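Local structure of SEC-C motif domain protein (Psychrobacter arcticus, 2I9W) at residues Cys9-Asn14 and Leu56-Tyr61; Val65-Glu70 and Ala88-Ala93; Ala99-Val104 and Val117-Tyr122; Leu135-Lys140 and Tyr152-Thr157; Val162-Pro167 and Glu174-Cys179. The protein is of unknown function but binds two zinc ions, one in an N-terminal cysteine site and one in a C-terminal SEC-C motif, flanking a cystatin-like domain. All coordinates share one frame; numbering follows the deposited sequence.

A zinc site lies toward each end of the chain, an NTF2-like domain between. Contact 1 sets the first zinc site on helix 53-66, and the end of that helix leads into contact 2, about 14 Å away between centres. Contacts 3 and 4 are hairpin pairings of one antiparallel sheet, joined where Ser136 N approaches Val117 O at 2.9 Å. Contact 1 touches both, Ile13 O lying 2.8 Å from Leu101 N and Leu56 CD2 3.8 Å from Phe138 CD2. Contact 5 belongs to the second zinc site, about 32 Å from contact 1 and about 16 Å from contact 4 between centres; the Val139 side chain of contact 4 is about 5 Å from that zinc ion.

Contact 1 (Cys9-Asn14 and Leu56-Tyr61); sequences CPCQIN and LMRTRY. With ZN (zinc ion), chain B.
The first zinc site meets the NTF2-like domain where the 3-10 segment 10-12 lies against helix 53-66, Cys11 and Pro10 facing Arg58 and Tyr61. Cys9 SG, at 2.3 Å, and Cys11 SG bind the zinc ion; Cys29 and Cys30 complete the four-cysteine site. Arg58 packs against Cys11: its CB is 3.8 Å from Cys11 CB, and in one of two modelled conformers Arg58 NH1 makes a weak, long hydrogen bond (3.7 Å) to Cys11 SG. The NE of Arg58 forms a salt bridge with Glu54 one turn back. Tyr61 has CG anti to its backbone N (chi1 173°), and its ring presents an edge to the 3-10 turn, CE2 lying 3.4 Å from Pro10 O near the ring plane and 4.0 Å from Pro10 CB. A water bridges Tyr61 OH, at 2.7 Å, to Pro10 O. An alanine at Tyr61 would probably open a gap beside Pro10 and leave this water without its phenolic partner. Beyond the contact, Ile13 bonds through its backbone to Leu101 of strand 97-107, Met57 packs on that strand, and Leu56 reaches Trp151 of strand 149-153.

Contact 2 (Val65-Glu70 and Ala88-Ala93); sequences VLVKPE and AIENWA
At Val67 the backbone leaves helix 53-66 with positive phi (65°) in a Schellman motif, Lys68 takes the N-cap position of helix 69-74, and this short link runs beside helix 86-95 with the CA atoms of Pro69 and Glu90 5.4 Å apart. The contact thus joins three helices of the NTF2-like domain. Val67 and Pro69 point toward helix 86-95 and meet it chiefly at Glu90. Val67 CG1, anti to the backbone N (chi1 -168°), comes 3.9 Å from Glu90 CG, the two side chains crossing at about a right angle; the other branch, CG2, faces Ala93, 4.5 Å from its CB. Glu90 is extended beyond CG and passes the proline ring, its CB 4.0 Å from Pro69 CG and its OE2 3.9 Å from the same carbon. The carboxylate oxygen thus lies against a ring carbon of the proline, and no hydrogen bond crosses the two segments. Pro69 CB turns to the preceding residue of the helix and touches Ile89 CG2 at 4.1 Å, and the proline also packs on Ile86 in the same helix. A water also links the two backbones, donating to Val65 O (2.6 Å) and Ala93 O (2.9 Å).

Contact 3 (Ala99-Val104 and Val117-Tyr122); sequences AGLEVV and VEFKAY
Glu102 and Tyr122 cross obliquely on one face of the antiparallel hairpin 97-107/114-125, in the sheet of the NTF2-like domain. Tyr122 OH donates to Glu102 OE1 over 2.5 Å, nearly in line with the C-O bond, and the carboxylate and ring planes are only 16° apart. Glu102 CB lies in the ring plane, 3.8 Å from Tyr122 CE1. Lys120 runs side by side with Glu102, its CD 3.5 Å from Glu102 OE1; NZ stays out of contact but could still stabilise the carboxylate. Glu102 and Lys120 are a hydrogen-bonded pair. The other face carries Leu101, Val103, Phe119 and Ala121. Phe119 CG sits between the backbone N and the carbonyl carbon (chi1 66°), and its CD2 meets Leu101 CD1 at 3.7 Å; Val103 CG1 touches Val117 CG1. Helix 53-66 covers this face through Met57. Beside Tyr122, Gly100 has a phi of 137°, where a side chain would jam against the preceding carbonyl. Farther along the hairpin, Val104 CG1 rests 3.5 Å from Glu118 CD, whose OE2 is hydrogen-bonded to His133.

Contact 4 (Leu135-Lys140 and Tyr152-Thr157); sequences LSTFVK and YFLDPT
Phe138 holds CG anti to its carbonyl carbon (chi1 -56°) and Phe153 holds CG anti to its backbone N (chi1 171°), and from these positions the two rings meet obliquely on one face of the hairpin, planes 56° apart. Phe138 CE2 lies 3.9 Å from Phe153 CD1, and Phe138 CD2 is 3.7 Å from Phe153 CA. Farther round the Phe153 ring, Ser136 OG comes to the edge at CE1. Phe138 and Phe153 form a non-hydrogen-bonded pair of the hairpin 128-142/149-153, at the margin of the four-stranded sheet in the NTF2-like domain. Phe138 also packs on Leu56 and Met57 of helix 53-66. An alanine at Phe138 would probably open a gap between that helix and the sheet and leave the Phe153 ring freer to turn. On the opposite face Val139 CG1 meets Leu154 CD2 at 3.8 Å, near the second zinc site, while Leu154 CD1 touches Thr137 CG2. Val139 and Tyr152 exchange two backbone hydrogen bonds. Leu154 N donates to Thr137 O, and a water links Thr137 N, 3.0 Å away, to Leu154 O at 2.7 Å.

Contact 5 (Val162-Pro167 and Glu174-Cys179); sequences VTQKQP and EKFKRC. With ZN (zinc ion), chain C.
Phe176 is the buried side chain of this contact in the zinc-binding SEC-C motif, directed at the turn 163-166. Its CB lies 3.6 Å from Gln164 O and nearly as close to Gln166 O. CG, anti to the backbone N (chi1 180°), is 3.5 Å from Val162 CG1, and that methyl sits over the centre of one ring face in a CH-pi contact. CD2 and CE2 form the edge met by the Gln164 amide: NE2 is 3.5 Å from Phe176 CE2, with amide and ring planes 70° apart. CZ, at the tip, remains 3.9 Å from Val162 CG1. The side chain of Phe176 also touches that of Cys168, a zinc ligand. Two backbone bonds join the segments here, Phe176 N to Gln166 O at 3.0 Å and Lys177 N to Gln164 O. Lys177 then packs its CB against Gln164 OE1 at 3.5 Å. Cys179 N bonds back to Phe176 O, tying the aromatic residue to the metal site that Cys168, Cys170 and Cys180 complete. Cys179 SG binds the zinc ion at 2.4 Å.

Contact 1 (Cys9-Asn14 and Leu56-Tyr61)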
# COMPACT_ATOMS: atom_id res chain seq x y z
N CYS A 9 -6.51 -15.20 0.57
CA CYS A 9 -5.79 -13.99 0.17
C CYS A 9 -4.72 -13.66 1.22
O CYS A 9 -4.98 -13.74 2.42
CB CYS A 9 -6.72 -12.81 0.00
SG CYS A 9 -5.89 -11.45 -0.85
N PRO A 10 -3.50 -13.28 0.80
CA PRO A 10 -2.54 -13.00 1.86
C PRO A 10 -3.02 -12.00 2.89
O PRO A 10 -2.73 -12.18 4.07
CB PRO A 10 -1.30 -12.53 1.12
CG PRO A 10 -1.40 -13.16 -0.21
CD PRO A 10 -2.87 -13.23 -0.53
N CYS A 11 -3.76 -10.97 2.48
CA CYS A 11 -4.19 -9.92 3.42
C CYS A 11 -5.22 -10.38 4.43
O CYS A 11 -5.51 -9.65 5.39
CB CYS A 11 -4.73 -8.68 2.70
SG CYS A 11 -6.43 -8.78 2.24
N GLN A 12 -5.77 -11.57 4.21
CA GLN A 12 -6.78 -12.17 5.06
C GLN A 12 -6.18 -13.10 6.11
O GLN A 12 -6.91 -13.62 6.95
CB GLN A 12 -7.79 -12.96 4.23
CG GLN A 12 -8.51 -12.13 3.23
CD GLN A 12 -9.68 -11.39 3.81
OE1 GLN A 12 -10.58 -11.99 4.38
NE2 GLN A 12 -9.68 -10.07 3.64
N ILE A 13 -4.87 -13.33 6.04
CA ILE A 13 -4.16 -14.09 7.06
C ILE A 13 -3.80 -13.19 8.25
O ILE A 13 -3.01 -12.28 8.13
CB ILE A 13 -2.93 -14.79 6.42
CG1 ILE A 13 -3.47 -15.84 5.43
CG2 ILE A 13 -2.09 -15.50 7.52
CD1 ILE A 13 -2.54 -16.24 4.39
N ASN A 14 -4.43 -13.43 9.39
CA ASN A 14 -4.23 -12.54 10.53
C ASN A 14 -3.95 -13.38 11.79
O ASN A 14 -4.87 -13.94 12.39
CB ASN A 14 -5.44 -11.63 10.72
CG ASN A 14 -5.31 -10.72 11.93
OD1 ASN A 14 -4.32 -10.78 12.69
ND2 ASN A 14 -6.30 -9.88 12.11
N LEU A 56 -6.20 -0.11 -0.24
CA LEU A 56 -4.92 -0.05 -0.93
C LEU A 56 -3.76 -0.73 -0.17
O LEU A 56 -3.01 -1.52 -0.73
CB LEU A 56 -4.53 1.39 -1.31
CG LEU A 56 -3.29 1.53 -2.24
CD1 LEU A 56 -3.61 0.96 -3.66
CD2 LEU A 56 -2.76 2.95 -2.29
N MSE A 57 -3.69 -0.46 1.13
CA MSE A 57 -2.65 -1.00 1.98
C MSE A 57 -2.70 -2.54 1.95
O MSE A 57 -1.66 -3.20 1.87
CB MSE A 57 -2.85 -0.42 3.38
CG MSE A 57 -1.80 -0.77 4.40
SE MSE A 57 -2.03 -2.55 5.12
CE MSE A 57 -3.95 -2.63 5.31
N ARG A 58 -3.91 -3.11 2.04
CA ARG A 58 -4.07 -4.57 1.96
C ARG A 58 -3.56 -5.12 0.66
O ARG A 58 -2.82 -6.11 0.63
CB ARG A 58 -5.54 -4.97 2.12
CG ARG A 58 -6.00 -4.89 3.53
CD ARG A 58 -7.51 -5.02 3.61
NE ARG A 58 -8.00 -5.02 4.98
CZ ARG A 58 -7.96 -6.07 5.81
NH1 ARG A 58 -7.43 -7.24 5.45
NH2 ARG A 58 -8.46 -5.94 7.03
N THR A 59 -3.95 -4.48 -0.44
CA THR A 59 -3.45 -4.92 -1.78
C THR A 59 -1.93 -4.80 -1.87
O THR A 59 -1.30 -5.63 -2.52
CB THR A 59 -4.14 -4.17 -2.98
OG1 THR A 59 -3.80 -2.76 -2.93
CG2 THR A 59 -5.67 -4.40 -2.96
N ARG A 60 -1.34 -3.79 -1.26
CA ARG A 60 0.14 -3.70 -1.27
C ARG A 60 0.81 -4.84 -0.48
O ARG A 60 1.74 -5.46 -0.93
CB ARG A 60 0.61 -2.32 -0.81
CG ARG A 60 0.23 -1.15 -1.75
CD ARG A 60 0.62 0.21 -1.11
NE ARG A 60 2.03 0.26 -0.65
CZ ARG A 60 3.08 0.51 -1.42
NH1 ARG A 60 2.93 0.76 -2.72
NH2 ARG A 60 4.30 0.52 -0.87
N TYR A 61 0.31 -5.10 0.72
CA TYR A 61 0.77 -6.24 1.52
C TYR A 61 0.72 -7.55 0.71
O TYR A 61 1.68 -8.29 0.63
CB TYR A 61 -0.08 -6.38 2.80
CG TYR A 61 0.29 -7.64 3.51
CD1 TYR A 61 1.42 -7.70 4.27
CD2 TYR A 61 -0.46 -8.79 3.35
CE1 TYR A 61 1.83 -8.89 4.89
CE2 TYR A 61 -0.08 -9.99 3.93
CZ TYR A 61 1.09 -10.04 4.71
OH TYR A 61 1.48 -11.21 5.33
ZN ZN B . -6.74 -9.45 -0.02
O HOH W 1 -0.08 -13.28 4.58

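Contact 2 (Val65-Glu70 and Ala88-Ala93)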
# COMPACT_ATOMS: atom_id res chain seq x y z
N VAL A 65 3.70 -10.23 -0.46
CA VAL A 65 3.67 -11.67 -0.22
C VAL A 65 3.81 -12.45 -1.53
O VAL A 65 4.60 -13.42 -1.60
CB VAL A 65 2.38 -12.09 0.51
CG1 VAL A 65 2.32 -13.66 0.64
CG2 VAL A 65 2.29 -11.41 1.84
N LEU A 66 3.07 -12.02 -2.56
CA LEU A 66 3.01 -12.72 -3.85
C LEU A 66 4.08 -12.28 -4.84
O LEU A 66 4.21 -12.85 -5.92
CB LEU A 66 1.61 -12.59 -4.47
CG LEU A 66 0.44 -13.16 -3.61
CD1 LEU A 66 -0.93 -12.81 -4.23
CD2 LEU A 66 0.53 -14.70 -3.35
N VAL A 67 4.88 -11.29 -4.45
CA VAL A 67 6.07 -10.79 -5.22
C VAL A 67 5.63 -10.16 -6.55
O VAL A 67 5.94 -10.64 -7.65
CB VAL A 67 7.25 -11.80 -5.40
CG1 VAL A 67 8.48 -11.05 -5.92
CG2 VAL A 67 7.58 -12.52 -4.09
N LYS A 68 4.87 -9.08 -6.41
CA LYS A 68 4.35 -8.27 -7.51
C LYS A 68 4.89 -6.84 -7.35
O LYS A 68 4.18 -5.90 -6.94
CB LYS A 68 2.84 -8.31 -7.49
CG LYS A 68 2.36 -9.76 -7.68
CD LYS A 68 0.91 -9.85 -7.94
CE LYS A 68 0.52 -11.31 -8.10
NZ LYS A 68 0.52 -11.71 -9.51
N PRO A 69 6.20 -6.68 -7.62
CA PRO A 69 6.81 -5.40 -7.30
C PRO A 69 6.33 -4.26 -8.22
O PRO A 69 6.37 -3.11 -7.81
CB PRO A 69 8.30 -5.68 -7.46
CG PRO A 69 8.36 -6.81 -8.48
CD PRO A 69 7.16 -7.64 -8.21
N GLU A 70 5.87 -4.59 -9.43
CA GLU A 70 5.26 -3.59 -10.30
C GLU A 70 4.08 -2.91 -9.61
O GLU A 70 3.93 -1.64 -9.66
CB GLU A 70 4.81 -4.19 -11.63
CG GLU A 70 3.64 -5.25 -11.59
CD GLU A 70 3.93 -6.60 -10.87
OE1 GLU A 70 5.10 -7.12 -10.83
OE2 GLU A 70 2.94 -7.14 -10.35
N ALA A 88 15.21 -4.26 -5.86
CA ALA A 88 15.49 -4.35 -4.42
C ALA A 88 14.21 -4.67 -3.70
O ALA A 88 14.20 -5.46 -2.77
CB ALA A 88 16.18 -3.05 -3.88
N ILE A 89 13.12 -4.06 -4.15
CA ILE A 89 11.78 -4.38 -3.66
C ILE A 89 11.46 -5.85 -3.92
O ILE A 89 11.02 -6.58 -3.01
CB ILE A 89 10.71 -3.46 -4.30
CG1 ILE A 89 11.00 -2.00 -3.96
CG2 ILE A 89 9.28 -3.89 -3.86
CD1 ILE A 89 10.15 -0.93 -4.68
N GLU A 90 11.69 -6.30 -5.15
CA GLU A 90 11.43 -7.69 -5.54
C GLU A 90 12.17 -8.65 -4.62
O GLU A 90 11.57 -9.56 -4.09
CB GLU A 90 11.87 -7.90 -6.99
CG GLU A 90 11.52 -9.27 -7.57
CD GLU A 90 11.70 -9.28 -9.07
OE1 GLU A 90 12.80 -8.93 -9.54
OE2 GLU A 90 10.74 -9.62 -9.78
N ASN A 91 13.47 -8.48 -4.47
CA ASN A 91 14.25 -9.35 -3.57
C ASN A 91 13.79 -9.38 -2.10
O ASN A 91 13.70 -10.45 -1.50
CB ASN A 91 15.72 -8.98 -3.65
CG ASN A 91 16.33 -9.39 -4.96
OD1 ASN A 91 15.68 -10.06 -5.78
ND2 ASN A 91 17.57 -8.98 -5.20
N TRP A 92 13.48 -8.20 -1.54
CA TRP A 92 13.10 -8.06 -0.14
C TRP A 92 11.75 -8.73 0.08
O TRP A 92 11.53 -9.42 1.11
CB TRP A 92 13.05 -6.58 0.19
CG TRP A 92 12.50 -6.26 1.54
CD1 TRP A 92 13.17 -6.27 2.74
CD2 TRP A 92 11.16 -5.87 1.84
NE1 TRP A 92 12.33 -5.89 3.75
CE2 TRP A 92 11.08 -5.65 3.23
CE3 TRP A 92 10.01 -5.66 1.07
CZ2 TRP A 92 9.91 -5.25 3.85
CZ3 TRP A 92 8.85 -5.26 1.69
CH2 TRP A 92 8.81 -5.06 3.06
N ALA A 93 10.87 -8.57 -0.90
CA ALA A 93 9.52 -9.17 -0.85
C ALA A 93 9.62 -10.70 -0.84
O ALA A 93 8.90 -11.37 -0.10
CB ALA A 93 8.65 -8.69 -2.05
O HOH W 2 7.06 -13.50 -0.65

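Contact 3 (Ala99-Val104 and Val117-Tyr122)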
# COMPACT_ATOMS: atom_id res chain seq x y z
N ALA A 99 3.98 -13.67 7.28
CA ALA A 99 3.11 -14.50 8.12
C ALA A 99 1.75 -13.91 8.44
O ALA A 99 0.99 -14.49 9.22
CB ALA A 99 3.82 -14.84 9.45
N GLY A 100 1.40 -12.78 7.82
CA GLY A 100 0.09 -12.21 8.02
C GLY A 100 0.05 -10.69 8.20
O GLY A 100 1.08 -10.02 8.32
N LEU A 101 -1.16 -10.19 8.28
CA LEU A 101 -1.51 -8.77 8.39
C LEU A 101 -2.60 -8.53 9.42
O LEU A 101 -3.61 -9.25 9.44
CB LEU A 101 -1.99 -8.23 7.03
CG LEU A 101 -2.36 -6.73 7.00
CD1 LEU A 101 -1.07 -5.88 7.20
CD2 LEU A 101 -3.16 -6.36 5.70
N GLU A 102 -2.38 -7.55 10.28
CA GLU A 102 -3.38 -7.06 11.20
C GLU A 102 -3.56 -5.56 10.97
O GLU A 102 -2.64 -4.78 11.21
CB GLU A 102 -2.92 -7.30 12.62
CG GLU A 102 -3.85 -6.73 13.67
CD GLU A 102 -3.36 -6.94 15.11
OE1 GLU A 102 -2.18 -7.36 15.33
OE2 GLU A 102 -4.18 -6.73 16.02
N VAL A 103 -4.75 -5.15 10.55
CA VAL A 103 -5.03 -3.73 10.39
C VAL A 103 -5.53 -3.25 11.77
O VAL A 103 -6.56 -3.73 12.30
CB VAL A 103 -6.03 -3.41 9.20
CG1 VAL A 103 -6.34 -1.91 9.19
CG2 VAL A 103 -5.48 -3.85 7.85
N VAL A 104 -4.74 -2.36 12.36
CA VAL A 104 -5.05 -1.80 13.68
C VAL A 104 -6.08 -0.68 13.57
O VAL A 104 -7.05 -0.62 14.36
CB VAL A 104 -3.78 -1.33 14.39
CG1 VAL A 104 -4.12 -0.63 15.74
CG2 VAL A 104 -2.80 -2.50 14.56
N VAL A 117 -3.40 4.48 7.70
CA VAL A 117 -3.67 3.09 8.05
C VAL A 117 -2.51 2.66 8.96
O VAL A 117 -1.32 2.75 8.57
CB VAL A 117 -3.65 2.16 6.81
CG1 VAL A 117 -3.98 0.71 7.20
CG2 VAL A 117 -4.60 2.71 5.73
N GLU A 118 -2.86 2.19 10.15
CA GLU A 118 -1.91 1.62 11.12
C GLU A 118 -2.09 0.11 11.03
O GLU A 118 -3.21 -0.39 11.09
CB GLU A 118 -2.25 2.10 12.54
CG GLU A 118 -1.36 1.53 13.63
CD GLU A 118 -1.75 1.89 15.04
OE1 GLU A 118 -2.66 2.73 15.25
OE2 GLU A 118 -1.15 1.30 15.97
N PHE A 119 -0.99 -0.61 10.91
CA PHE A 119 -1.06 -2.06 10.76
C PHE A 119 0.18 -2.77 11.29
O PHE A 119 1.23 -2.14 11.54
CB PHE A 119 -1.28 -2.40 9.29
CG PHE A 119 -0.13 -2.03 8.41
CD1 PHE A 119 -0.04 -0.75 7.85
CD2 PHE A 119 0.90 -2.92 8.17
CE1 PHE A 119 1.04 -0.43 7.04
CE2 PHE A 119 2.02 -2.58 7.35
CZ PHE A 119 2.06 -1.34 6.77
N LYS A 120 0.05 -4.07 11.50
CA LYS A 120 1.17 -4.93 11.83
C LYS A 120 1.32 -5.95 10.73
O LYS A 120 0.37 -6.68 10.41
CB LYS A 120 0.94 -5.64 13.17
CG LYS A 120 0.92 -4.69 14.34
CD LYS A 120 0.71 -5.35 15.68
CE LYS A 120 0.69 -4.26 16.74
NZ LYS A 120 0.75 -4.77 18.14
N ALA A 121 2.50 -5.97 10.13
CA ALA A 121 2.84 -6.98 9.12
C ALA A 121 3.76 -8.02 9.74
O ALA A 121 4.86 -7.69 10.19
CB ALA A 121 3.54 -6.34 7.92
N TYR A 122 3.31 -9.28 9.77
CA TYR A 122 3.98 -10.31 10.54
C TYR A 122 4.95 -11.05 9.67
O TYR A 122 4.74 -11.18 8.48
CB TYR A 122 2.98 -11.31 11.15
CG TYR A 122 2.14 -10.70 12.24
CD1 TYR A 122 1.01 -9.97 11.94
CD2 TYR A 122 2.45 -10.90 13.59
CE1 TYR A 122 0.19 -9.40 12.95
CE2 TYR A 122 1.66 -10.31 14.61
CZ TYR A 122 0.53 -9.57 14.26
OH TYR A 122 -0.27 -9.03 15.25

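Contact 4 (Leu135-Lys140 and Tyr152-Thr157)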
# COMPACT_ATOMS: atom_id res chain seq x y z
N LEU A 135 2.74 2.95 10.66
CA LEU A 135 1.69 3.91 10.38
C LEU A 135 1.98 4.53 9.01
O LEU A 135 2.94 5.29 8.86
CB LEU A 135 1.64 5.01 11.44
CG LEU A 135 0.56 6.11 11.28
CD1 LEU A 135 -0.85 5.50 11.33
CD2 LEU A 135 0.70 7.25 12.33
N SER A 136 1.16 4.18 8.03
CA SER A 136 1.37 4.60 6.65
C SER A 136 0.37 5.68 6.23
O SER A 136 -0.85 5.66 6.63
CB SER A 136 1.25 3.40 5.74
OG SER A 136 2.42 2.60 5.89
N THR A 137 0.86 6.61 5.40
CA THR A 137 0.09 7.70 4.91
C THR A 137 -0.09 7.61 3.41
O THR A 137 0.83 7.20 2.66
CB THR A 137 0.70 9.08 5.25
OG1 THR A 137 0.95 9.14 6.67
CG2 THR A 137 -0.29 10.19 4.84
N PHE A 138 -1.29 7.97 3.02
CA PHE A 138 -1.74 7.88 1.63
C PHE A 138 -2.35 9.21 1.20
O PHE A 138 -2.91 9.95 2.01
CB PHE A 138 -2.77 6.76 1.48
CG PHE A 138 -2.27 5.41 1.95
CD1 PHE A 138 -2.27 5.09 3.30
CD2 PHE A 138 -1.75 4.52 1.04
CE1 PHE A 138 -1.82 3.89 3.74
CE2 PHE A 138 -1.31 3.29 1.49
CZ PHE A 138 -1.32 3.02 2.86
N VAL A 139 -2.25 9.49 -0.10
CA VAL A 139 -2.81 10.71 -0.68
C VAL A 139 -3.72 10.31 -1.84
O VAL A 139 -3.40 9.39 -2.59
CB VAL A 139 -1.74 11.74 -1.13
CG1 VAL A 139 -0.89 11.22 -2.29
CG2 VAL A 139 -2.40 13.09 -1.47
N LYS A 140 -4.84 11.01 -1.94
CA LYS A 140 -5.80 10.88 -3.02
C LYS A 140 -5.46 11.92 -4.10
O LYS A 140 -5.42 13.14 -3.82
CB LYS A 140 -7.23 11.06 -2.50
CG LYS A 140 -8.27 10.19 -3.21
CD LYS A 140 -9.71 10.36 -2.66
CE LYS A 140 -10.56 9.09 -2.94
N TYR A 152 -2.74 6.82 -3.31
CA TYR A 152 -1.32 6.52 -3.50
C TYR A 152 -0.58 6.53 -2.18
O TYR A 152 -0.89 7.34 -1.29
CB TYR A 152 -0.67 7.53 -4.45
CG TYR A 152 -1.16 7.45 -5.85
CD1 TYR A 152 -2.24 8.19 -6.27
CD2 TYR A 152 -0.54 6.63 -6.76
CE1 TYR A 152 -2.72 8.10 -7.54
CE2 TYR A 152 -1.00 6.56 -8.05
CZ TYR A 152 -2.10 7.30 -8.43
OH TYR A 152 -2.58 7.23 -9.68
N PHE A 153 0.39 5.63 -2.07
CA PHE A 153 1.20 5.53 -0.86
C PHE A 153 2.29 6.58 -0.85
O PHE A 153 3.01 6.73 -1.85
CB PHE A 153 1.83 4.12 -0.79
CG PHE A 153 2.85 3.96 0.29
CD1 PHE A 153 2.50 4.01 1.61
CD2 PHE A 153 4.16 3.70 -0.03
CE1 PHE A 153 3.45 3.80 2.60
CE2 PHE A 153 5.11 3.49 0.94
CZ PHE A 153 4.77 3.56 2.26
N LEU A 154 2.42 7.31 0.26
CA LEU A 154 3.51 8.29 0.47
C LEU A 154 4.69 7.55 1.10
O LEU A 154 4.63 7.13 2.25
CB LEU A 154 3.05 9.43 1.39
CG LEU A 154 2.02 10.41 0.85
CD1 LEU A 154 1.78 11.51 1.90
CD2 LEU A 154 2.40 11.01 -0.49
N ASP A 155 5.74 7.31 0.31
CA ASP A 155 6.88 6.48 0.78
C ASP A 155 7.78 7.38 1.64
O ASP A 155 8.32 8.37 1.14
CB ASP A 155 7.62 5.87 -0.39
CG ASP A 155 8.57 4.77 0.02
OD1 ASP A 155 9.35 4.98 0.97
OD2 ASP A 155 8.55 3.68 -0.61
N PRO A 156 7.90 7.06 2.95
CA PRO A 156 8.71 7.92 3.81
C PRO A 156 10.19 7.54 3.80
O PRO A 156 10.99 8.21 4.45
CB PRO A 156 8.13 7.65 5.21
CG PRO A 156 7.78 6.25 5.15
CD PRO A 156 7.34 5.94 3.72
N THR A 157 10.56 6.50 3.06
CA THR A 157 11.95 6.02 3.04
C THR A 157 12.80 6.58 1.88
O THR A 157 14.02 6.59 1.98
CB THR A 157 12.00 4.46 2.98
OG1 THR A 157 11.60 4.04 1.67
CG2 THR A 157 11.09 3.78 4.05
O HOH W 3 3.75 6.56 4.76

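Contact 5 (Val162-Pro167 and Glu174-Cys179)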
# COMPACT_ATOMS: atom_id res chain seq x y z
N VAL A 162 13.08 18.17 -1.87
CA VAL A 162 11.83 18.87 -2.19
C VAL A 162 11.88 20.26 -1.58
O VAL A 162 12.40 20.46 -0.49
CB VAL A 162 10.62 18.09 -1.56
CG1 VAL A 162 9.26 18.72 -1.94
CG2 VAL A 162 10.64 16.66 -1.99
N THR A 163 11.35 21.24 -2.31
CA THR A 163 11.32 22.62 -1.86
C THR A 163 10.02 22.87 -1.06
O THR A 163 8.93 22.73 -1.60
CB THR A 163 11.40 23.56 -3.05
OG1 THR A 163 12.60 23.30 -3.81
CG2 THR A 163 11.37 24.98 -2.56
N GLN A 164 10.16 23.23 0.22
CA GLN A 164 9.04 23.28 1.16
C GLN A 164 7.86 24.21 0.78
O GLN A 164 6.70 23.87 1.03
CB GLN A 164 9.55 23.65 2.57
CG GLN A 164 10.43 22.59 3.23
CD GLN A 164 9.66 21.34 3.61
OE1 GLN A 164 8.58 21.41 4.18
NE2 GLN A 164 10.22 20.19 3.28
N LYS A 165 8.16 25.36 0.19
CA LYS A 165 7.14 26.39 -0.10
C LYS A 165 6.54 26.22 -1.50
O LYS A 165 5.56 26.87 -1.84
CB LYS A 165 7.74 27.80 0.01
CG LYS A 165 8.34 28.09 1.38
CD LYS A 165 8.88 29.53 1.49
CE LYS A 165 9.26 29.84 2.93
NZ LYS A 165 10.25 30.95 3.01
N GLN A 166 7.16 25.36 -2.31
CA GLN A 166 6.71 25.11 -3.68
C GLN A 166 5.56 24.11 -3.67
O GLN A 166 5.34 23.44 -2.69
CB GLN A 166 7.85 24.54 -4.49
CG GLN A 166 8.78 25.56 -5.00
CD GLN A 166 8.33 26.03 -6.36
OE1 GLN A 166 7.78 27.12 -6.48
NE2 GLN A 166 8.50 25.17 -7.37
N PRO A 167 4.82 24.01 -4.78
CA PRO A 167 3.67 23.13 -4.84
C PRO A 167 3.99 21.66 -4.53
O PRO A 167 5.05 21.13 -4.89
CB PRO A 167 3.19 23.27 -6.31
CG PRO A 167 3.66 24.59 -6.72
CD PRO A 167 5.00 24.73 -6.05
N GLU A 174 -1.22 22.83 -3.25
CA GLU A 174 -0.95 23.33 -1.91
C GLU A 174 0.55 23.29 -1.74
O GLU A 174 1.22 22.51 -2.42
CB GLU A 174 -1.63 22.46 -0.85
CG GLU A 174 -3.13 22.25 -1.04
CD GLU A 174 -3.94 23.48 -0.67
OE1 GLU A 174 -4.11 24.38 -1.51
OE2 GLU A 174 -4.40 23.54 0.49
N LYS A 175 1.09 24.13 -0.86
CA LYS A 175 2.51 24.07 -0.56
C LYS A 175 2.85 22.69 -0.00
O LYS A 175 2.12 22.17 0.83
CB LYS A 175 2.88 25.13 0.48
CG LYS A 175 2.59 26.56 0.07
CD LYS A 175 2.71 27.49 1.30
CE LYS A 175 2.22 28.91 1.04
NZ LYS A 175 2.39 29.79 2.24
N PHE A 176 3.98 22.13 -0.41
CA PHE A 176 4.44 20.85 0.13
C PHE A 176 4.29 20.80 1.68
O PHE A 176 3.75 19.85 2.23
CB PHE A 176 5.89 20.59 -0.32
CG PHE A 176 6.47 19.30 0.17
CD1 PHE A 176 5.97 18.07 -0.30
CD2 PHE A 176 7.52 19.29 1.10
CE1 PHE A 176 6.51 16.87 0.16
CE2 PHE A 176 8.06 18.09 1.57
CZ PHE A 176 7.57 16.89 1.08
N LYS A 177 4.78 21.83 2.35
CA LYS A 177 4.73 21.92 3.80
C LYS A 177 3.31 21.96 4.43
O LYS A 177 3.14 21.67 5.62
CB LYS A 177 5.57 23.13 4.27
CG LYS A 177 5.01 24.47 3.91
CD LYS A 177 5.94 25.61 4.34
CE LYS A 177 5.96 25.81 5.86
NZ LYS A 177 6.93 26.90 6.25
N ARG A 178 2.29 22.28 3.63
CA ARG A 178 0.88 22.31 4.07
C ARG A 178 0.11 21.14 3.44
O ARG A 178 -1.16 21.15 3.38
CB ARG A 178 0.21 23.63 3.69
CG ARG A 178 0.56 24.80 4.61
CD ARG A 178 -0.22 24.79 5.95
NE ARG A 178 -1.65 25.12 5.82
CZ ARG A 178 -2.51 25.17 6.84
NH1 ARG A 178 -2.10 24.92 8.09
NH2 ARG A 178 -3.80 25.45 6.63
N CYS A 179 0.85 20.17 2.94
CA CYS A 179 0.25 19.03 2.22
C CYS A 179 0.97 17.74 2.56
O CYS A 179 0.96 17.37 3.70
CB CYS A 179 0.17 19.27 0.69
SG CYS A 179 -0.98 18.20 -0.23
ZN ZN C . 0.47 16.63 -1.38